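Local coordinates for SPI-1 type 3 secretion system pilotin (PDB 6XFJ), which is the C-terminal part of the pilot lipoprotein that is required to localise the secretin InvG in the outer membrane for the Salmonella type III secretion injectisome, at residues B[64-68]-B[69-73]. Sequence-based numbering, arbitrary orientation.
Sequences KNLSI and YQTLL
Ser-67 and Gln-70 meet where the loop after helix 44-59, extended at Leu-66 and Ser-67, turns into helix 68-80, and the first two i to i+4 backbone bonds of that helix, Thr-71 N to Ser-67 O and Leu-72 N to Ile-68 O, are each 2.9 Å long. The start is a capping box with Ser-67 as N-cap. Its OG accepts from Gln-70 N at 3.0 Å, nearly straight. In return Gln-70, with CG beside its own backbone N and the chain extended beyond it, reaches back along the serine and takes the N-H of Ser-67 on OE1 at 2.8 Å; that donor stands well above the amide plane, 52° out of it. The two reciprocal bonds tie the last loop residue to the first turn. The same OG is hydrogen-bonded to Asn-65 O of the second subunit, while Gln-70 OE1 also accepts from Gln-70 NE2 of that subunit, so the cap is built into the dimer interface. Leu-66 crosses the Gln-70 side chain at about a right angle, its CD2 3.5 Å from OE1, and its CB rests 3.6 Å from Thr-71 CG2. On the inner side of the helix, Ile-68 and Leu-72 run side by side in the same direction, CG1 to CD1 at 3.9 Å; Ile-68 also packs on Phe-54 of helix 44-59, and Leu-72 on Phe-33 of helix 25-36, joining the new helix to both. Thr-71 doubles the grip on the first turn: with OG1 folded back over the backbone (chi1 55°), its hydroxyl donates to Ser-67 O at 2.9 Å, tilted 26° from the carbonyl plane, and this oxygen thus receives both the N-H and the O-H of one threonine.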
# COMPACT_ATOMS: atom_id res chain seq x y z
N LYS B 64 1.53 -7.22 7.11
CA LYS B 64 2.55 -7.01 6.06
C LYS B 64 1.87 -6.65 4.73
O LYS B 64 2.56 -6.08 3.92
CB LYS B 64 3.42 -8.24 5.89
CG LYS B 64 2.69 -9.45 5.38
CD LYS B 64 3.61 -10.62 5.26
CE LYS B 64 2.95 -11.83 4.65
NZ LYS B 64 1.98 -12.42 5.60
N ASN B 65 0.68 -7.17 4.48
CA ASN B 65 0.04 -6.93 3.15
C ASN B 65 -1.01 -5.81 3.16
O ASN B 65 -1.70 -5.65 2.17
CB ASN B 65 -0.55 -8.24 2.66
CG ASN B 65 0.54 -9.19 2.22
OD1 ASN B 65 1.61 -8.75 1.77
ND2 ASN B 65 0.24 -10.46 2.34
N LEU B 66 -1.05 -5.02 4.21
CA LEU B 66 -2.02 -3.93 4.37
C LEU B 66 -1.50 -2.64 3.82
O LEU B 66 -0.32 -2.42 3.60
CB LEU B 66 -2.33 -3.75 5.84
CG LEU B 66 -2.97 -4.94 6.52
CD1 LEU B 66 -3.32 -4.53 7.92
CD2 LEU B 66 -4.13 -5.52 5.76
N SER B 67 -2.46 -1.80 3.39
CA SER B 67 -2.13 -0.49 2.80
C SER B 67 -1.70 0.52 3.83
O SER B 67 -1.94 0.34 5.05
CB SER B 67 -3.30 0.03 2.02
OG SER B 67 -4.32 0.44 2.91
N ILE B 68 -1.13 1.66 3.41
CA ILE B 68 -0.86 2.76 4.37
C ILE B 68 -2.17 3.20 5.00
O ILE B 68 -2.17 3.56 6.16
CB ILE B 68 -0.04 3.88 3.76
CG1 ILE B 68 0.59 4.70 4.88
CG2 ILE B 68 -0.90 4.71 2.77
CD1 ILE B 68 1.53 5.74 4.38
N TYR B 69 -3.29 3.27 4.23
CA TYR B 69 -4.54 3.73 4.85
C TYR B 69 -4.89 2.77 6.00
O TYR B 69 -5.27 3.20 7.08
CB TYR B 69 -5.66 3.80 3.79
CG TYR B 69 -6.93 4.32 4.40
CD1 TYR B 69 -7.19 5.68 4.52
CD2 TYR B 69 -7.86 3.44 4.91
CE1 TYR B 69 -8.29 6.17 5.18
CE2 TYR B 69 -9.02 3.94 5.52
CZ TYR B 69 -9.24 5.30 5.67
OH TYR B 69 -10.37 5.76 6.26
N GLN B 70 -4.87 1.49 5.70
CA GLN B 70 -5.31 0.44 6.67
C GLN B 70 -4.38 0.43 7.89
O GLN B 70 -4.86 0.26 8.99
CB GLN B 70 -5.26 -0.92 6.01
CG GLN B 70 -6.34 -1.05 4.94
CD GLN B 70 -6.07 -2.06 3.86
OE1 GLN B 70 -5.08 -2.77 3.88
NE2 GLN B 70 -6.94 -2.11 2.82
N THR B 71 -3.09 0.68 7.67
CA THR B 71 -2.15 0.65 8.82
C THR B 71 -2.19 1.93 9.62
O THR B 71 -2.04 1.87 10.85
CB THR B 71 -0.78 0.25 8.35
OG1 THR B 71 -0.33 1.10 7.33
CG2 THR B 71 -0.76 -1.19 7.89
N LEU B 72 -2.37 3.09 9.02
CA LEU B 72 -2.65 4.33 9.78
C LEU B 72 -3.91 4.16 10.62
O LEU B 72 -3.98 4.56 11.76
CB LEU B 72 -2.72 5.54 8.86
CG LEU B 72 -1.40 6.05 8.29
CD1 LEU B 72 -1.62 7.00 7.16
CD2 LEU B 72 -0.54 6.70 9.39
N LEU B 73 -4.95 3.60 9.98
CA LEU B 73 -6.24 3.46 10.69
C LEU B 73 -6.07 2.48 11.86
O LEU B 73 -6.56 2.74 12.93
CB LEU B 73 -7.30 2.98 9.70
CG LEU B 73 -8.74 3.06 10.20
CD1 LEU B 73 -9.19 4.47 10.47
CD2 LEU B 73 -9.66 2.43 9.18